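PDB 3TCS: racemase, putative, which binds magnesium and, as a member of the enolase superfamily, probably acts as a hydro-lyase or racemase on a small acid. Local coordinates for residues R267-R272 / R298-P303; R292-A297 / L302-H307. All blocks are in the same frame, centred on the assembly; numbering follows the deposited sequence.

Contact 1 (R267-R272 / R298-P303); sequences RMIDMR and RAAGLP
Ala300, on the last turn of helix 287-300, directs its methyl group at both Ile269 and Arg272, and shows how two helix ends can pack through one small residue. Its CB meets Ile269 CG2 at 3.7 Å. The same CB sits over one face of the Arg272 guanidinium, 3.5 Å above the plane and displaced toward its rim. That flat group is fixed from its own side: the arginine chain bends at chi2 (-71°), bringing NH1 back to Ile269 O at 2.8 Å, with the acceptor close to the guanidinium plane. Ile269 O also takes the backbone N of Arg272, the two donors arriving from opposite faces of the carbonyl. Gly301 then turns the chain with positive phi in a Schellman motif, and Arg272 ends the partner helix in the same way. Beyond the turn, Leu302 crosses the arginine obliquely, CD1 lying 4.0 Å from Arg272 CD. The contact thus joins the C-terminal ends of helices 262-270 and 287-300 on the outside of the barrel, with Ile269 and Leu302 both resting on Val277 of strand 276-277 and helix 239-248 flanking Met268 and Met271.

Contact 2 (R292-A297 / L302-H307); sequences RVVEMA and LPVTPH. With DAL (D-alanine), chain L.
Ala297 and Leu302 are joined across the end of helix 287-300 by the 6→1 bond of the Schellman motif that Gly301 forms, at the point where the enolase-type barrel passes from a helix on its outside back to its inner wall. Leu302 N donates to Ala297 O at 2.9 Å with an N-H...O angle of 153°. Leu302 O in turn accepts from Asn327 ND2.

The apolar contacts are made by small and branched groups. Ala297 CB lies 3.9 Å from Val304 CG2. Val304 points toward the helix, and the same CG2 reaches Val294 CG2 at 4.3 Å. The alanine methyl also packs on the backbone of the returning chain, Ala297 CB lying 3.6 Å from Leu302 O. Val277 of strand 276-277 touches both Ala297 and Val304, while backbone hydrogen bonds link Pro303 and Thr305 with Val277 and tie the extended segment to that strand.

The polar end of the segment lies in the D-alanine pocket. A chi1 of 163° swings the His307 imidazole away from its own backbone N and out to the ligand, while ND1 is hydrogen-bonded to Asp280, a pairing consistent with the His-Asp dyad of mandelate racemase. Replacing His307 with an alanine would probably leave Asp280 OD2 without this partner and strip one flank of the ligand of its cover. The ring meets D-alanine by its edge, CD2 lying 3.1 Å from the ligand N.

Overall arrangement
Contacts 1 and 2 have centres 8 Å apart and share helix 287-300 together with Leu302 and Pro303. Along the chain 267-272 comes first, then 292-297, and the overlapping segments 298-303 and 302-307 close both contacts. They also touch directly, Ile269 CD1 lying 3.5 Å from Met296 CB. Contact 1 joins two neighbouring helices near the surface; contact 2 leads from one of them inward to the ligand pocket. Within the enolase C-terminal domain the packed helix end therefore passes directly into the extended chain that carries His307 to D-alanine, whereas the Arg272 side chain lies about 6 Å from that of Thr246, which belongs to the second magnesium site.

Contact 1 (R267-R272 / R298-P303)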
# COMPACT_ATOMS: atom_id res chain seq x y z
N ARG B 267 14.84 -5.68 3.77
CA ARG B 267 14.84 -6.23 5.12
C ARG B 267 14.69 -7.75 5.10
O ARG B 267 15.40 -8.46 5.80
CB ARG B 267 13.70 -5.62 5.94
CG ARG B 267 13.71 -6.05 7.40
CD ARG B 267 12.41 -5.69 8.09
NE ARG B 267 12.41 -6.14 9.48
CZ ARG B 267 11.31 -6.33 10.20
NH1 ARG B 267 10.11 -6.12 9.66
NH2 ARG B 267 11.40 -6.75 11.46
N MET B 268 13.76 -8.23 4.28
CA MET B 268 13.50 -9.67 4.16
C MET B 268 14.75 -10.43 3.72
O MET B 268 15.09 -11.49 4.28
CB MET B 268 12.39 -9.93 3.13
CG MET B 268 11.95 -11.39 3.03
SD MET B 268 11.11 -11.76 1.47
CE MET B 268 9.81 -10.52 1.47
N ILE B 269 15.44 -9.90 2.72
CA ILE B 269 16.64 -10.53 2.20
C ILE B 269 17.82 -10.41 3.16
O ILE B 269 18.54 -11.38 3.39
CB ILE B 269 16.98 -9.95 0.81
CG1 ILE B 269 15.88 -10.38 -0.18
CG2 ILE B 269 18.35 -10.43 0.34
CD1 ILE B 269 16.00 -9.79 -1.58
N ASP B 270 18.01 -9.23 3.74
CA ASP B 270 19.10 -9.01 4.68
C ASP B 270 19.01 -9.97 5.87
O ASP B 270 20.03 -10.49 6.33
CB ASP B 270 19.08 -7.57 5.23
CG ASP B 270 19.48 -6.54 4.19
OD1 ASP B 270 19.88 -6.91 3.07
OD2 ASP B 270 19.41 -5.33 4.51
N MET B 271 17.79 -10.21 6.36
CA MET B 271 17.60 -11.09 7.51
C MET B 271 17.48 -12.56 7.12
O MET B 271 17.36 -13.43 7.98
CB MET B 271 16.35 -10.66 8.30
CG MET B 271 15.03 -10.97 7.62
SD MET B 271 13.61 -10.19 8.44
CE MET B 271 13.30 -11.34 9.79
N ARG B 272 17.53 -12.83 5.82
CA ARG B 272 17.42 -14.19 5.29
C ARG B 272 16.16 -14.87 5.81
O ARG B 272 16.21 -16.00 6.30
CB ARG B 272 18.66 -15.00 5.67
CG ARG B 272 19.98 -14.38 5.22
CD ARG B 272 20.16 -14.46 3.70
NE ARG B 272 21.55 -14.19 3.31
CZ ARG B 272 22.07 -12.98 3.12
NH1 ARG B 272 21.32 -11.89 3.26
NH2 ARG B 272 23.35 -12.86 2.81
N ARG B 298 20.55 -11.60 -5.68
CA ARG B 298 21.78 -12.07 -6.31
C ARG B 298 22.99 -11.83 -5.41
O ARG B 298 23.77 -12.74 -5.14
CB ARG B 298 22.00 -11.37 -7.65
CG ARG B 298 23.17 -11.94 -8.45
CD ARG B 298 23.79 -10.89 -9.37
NE ARG B 298 24.32 -9.77 -8.59
CZ ARG B 298 25.37 -9.84 -7.78
NH1 ARG B 298 26.02 -10.99 -7.62
NH2 ARG B 298 25.75 -8.77 -7.09
N ALA B 299 23.14 -10.59 -4.93
CA ALA B 299 24.27 -10.26 -4.07
C ALA B 299 24.29 -11.11 -2.79
O ALA B 299 25.35 -11.41 -2.25
CB ALA B 299 24.24 -8.77 -3.71
N ALA B 300 23.10 -11.51 -2.34
CA ALA B 300 22.96 -12.31 -1.13
C ALA B 300 23.08 -13.81 -1.39
O ALA B 300 23.13 -14.60 -0.46
CB ALA B 300 21.63 -12.00 -0.46
N GLY B 301 23.12 -14.19 -2.66
CA GLY B 301 23.25 -15.59 -3.01
C GLY B 301 21.93 -16.34 -3.05
O GLY B 301 21.93 -17.57 -3.07
N LEU B 302 20.82 -15.62 -3.06
CA LEU B 302 19.50 -16.26 -3.10
C LEU B 302 18.94 -16.34 -4.51
O LEU B 302 19.09 -15.40 -5.30
CB LEU B 302 18.48 -15.53 -2.23
CG LEU B 302 18.57 -15.65 -0.72
CD1 LEU B 302 19.66 -14.74 -0.21
CD2 LEU B 302 17.24 -15.26 -0.11
N PRO B 303 18.26 -17.45 -4.84
CA PRO B 303 17.68 -17.59 -6.17
C PRO B 303 16.33 -16.88 -6.21
O PRO B 303 15.74 -16.59 -5.17
CB PRO B 303 17.55 -19.10 -6.33
CG PRO B 303 17.21 -19.53 -4.95
CD PRO B 303 18.16 -18.71 -4.09

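Contact 2 (R292-A297 / L302-H307)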
# COMPACT_ATOMS: atom_id res chain seq x y z
N ARG B 292 15.57 -4.75 -9.25
CA ARG B 292 16.24 -4.26 -8.05
C ARG B 292 16.19 -5.36 -6.99
O ARG B 292 17.16 -5.57 -6.26
CB ARG B 292 15.55 -3.00 -7.52
CG ARG B 292 15.64 -1.82 -8.46
CD ARG B 292 15.10 -0.56 -7.81
NE ARG B 292 14.67 0.41 -8.81
CZ ARG B 292 14.07 1.56 -8.52
NH1 ARG B 292 13.84 1.89 -7.25
NH2 ARG B 292 13.69 2.38 -9.49
N VAL B 293 15.07 -6.07 -6.92
CA VAL B 293 14.93 -7.16 -5.96
C VAL B 293 15.83 -8.32 -6.40
O VAL B 293 16.47 -8.96 -5.57
CB VAL B 293 13.47 -7.64 -5.84
CG1 VAL B 293 13.38 -8.89 -4.98
CG2 VAL B 293 12.62 -6.53 -5.23
N VAL B 294 15.88 -8.57 -7.70
CA VAL B 294 16.72 -9.63 -8.24
C VAL B 294 18.18 -9.39 -7.84
O VAL B 294 18.90 -10.33 -7.47
CB VAL B 294 16.62 -9.69 -9.78
CG1 VAL B 294 17.70 -10.60 -10.35
CG2 VAL B 294 15.24 -10.20 -10.19
N GLU B 295 18.61 -8.13 -7.89
CA GLU B 295 19.99 -7.80 -7.52
C GLU B 295 20.21 -7.97 -6.01
O GLU B 295 21.27 -8.44 -5.59
CB GLU B 295 20.31 -6.37 -7.97
CG GLU B 295 21.68 -5.83 -7.54
CD GLU B 295 22.85 -6.74 -7.92
OE1 GLU B 295 22.78 -7.43 -8.97
OE2 GLU B 295 23.85 -6.74 -7.18
N MET B 296 19.23 -7.58 -5.19
CA MET B 296 19.36 -7.74 -3.74
C MET B 296 19.59 -9.22 -3.47
O MET B 296 20.47 -9.60 -2.69
CB MET B 296 18.09 -7.34 -3.01
CG MET B 296 17.72 -5.88 -3.05
SD MET B 296 16.14 -5.64 -2.21
CE MET B 296 15.82 -3.92 -2.59
N ALA B 297 18.78 -10.05 -4.11
CA ALA B 297 18.86 -11.50 -3.95
C ALA B 297 20.17 -12.05 -4.49
O ALA B 297 20.83 -12.86 -3.84
CB ALA B 297 17.68 -12.17 -4.65
N LEU B 302 20.82 -15.62 -3.06
CA LEU B 302 19.50 -16.26 -3.10
C LEU B 302 18.94 -16.34 -4.51
O LEU B 302 19.09 -15.40 -5.30
CB LEU B 302 18.48 -15.53 -2.23
CG LEU B 302 18.57 -15.65 -0.72
CD1 LEU B 302 19.66 -14.74 -0.21
CD2 LEU B 302 17.24 -15.26 -0.11
N PRO B 303 18.26 -17.45 -4.84
CA PRO B 303 17.68 -17.59 -6.17
C PRO B 303 16.33 -16.88 -6.21
O PRO B 303 15.74 -16.59 -5.17
CB PRO B 303 17.55 -19.10 -6.33
CG PRO B 303 17.21 -19.53 -4.95
CD PRO B 303 18.16 -18.71 -4.09
N VAL B 304 15.85 -16.62 -7.43
CA VAL B 304 14.58 -15.96 -7.65
C VAL B 304 13.62 -16.85 -8.44
O VAL B 304 13.91 -17.27 -9.56
CB VAL B 304 14.79 -14.65 -8.45
CG1 VAL B 304 13.44 -13.93 -8.64
CG2 VAL B 304 15.79 -13.74 -7.74
N THR B 305 12.48 -17.15 -7.83
CA THR B 305 11.45 -17.98 -8.46
C THR B 305 10.19 -17.13 -8.36
O THR B 305 9.40 -17.26 -7.43
CB THR B 305 11.29 -19.31 -7.72
OG1 THR B 305 12.55 -20.02 -7.76
CG2 THR B 305 10.21 -20.18 -8.37
N PRO B 306 10.00 -16.23 -9.34
CA PRO B 306 8.84 -15.33 -9.36
C PRO B 306 7.46 -15.96 -9.28
O PRO B 306 7.26 -17.13 -9.64
CB PRO B 306 9.03 -14.55 -10.66
CG PRO B 306 10.52 -14.62 -10.91
CD PRO B 306 10.82 -16.05 -10.54
N HIS B 307 6.52 -15.16 -8.82
CA HIS B 307 5.13 -15.56 -8.73
C HIS B 307 4.40 -15.02 -9.97
O HIS B 307 4.57 -13.86 -10.33
CB HIS B 307 4.50 -14.97 -7.46
CG HIS B 307 3.00 -14.96 -7.46
ND1 HIS B 307 2.26 -14.00 -8.12
CD2 HIS B 307 2.11 -15.77 -6.85
CE1 HIS B 307 0.98 -14.23 -7.92
NE2 HIS B 307 0.86 -15.30 -7.15
N DAL L . 2.14 -18.70 -5.72
CA DAL L . 0.69 -18.98 -5.67
CB DAL L . 0.07 -18.87 -7.05
C DAL L . 0.03 -18.00 -4.75
O DAL L . 0.36 -17.93 -3.61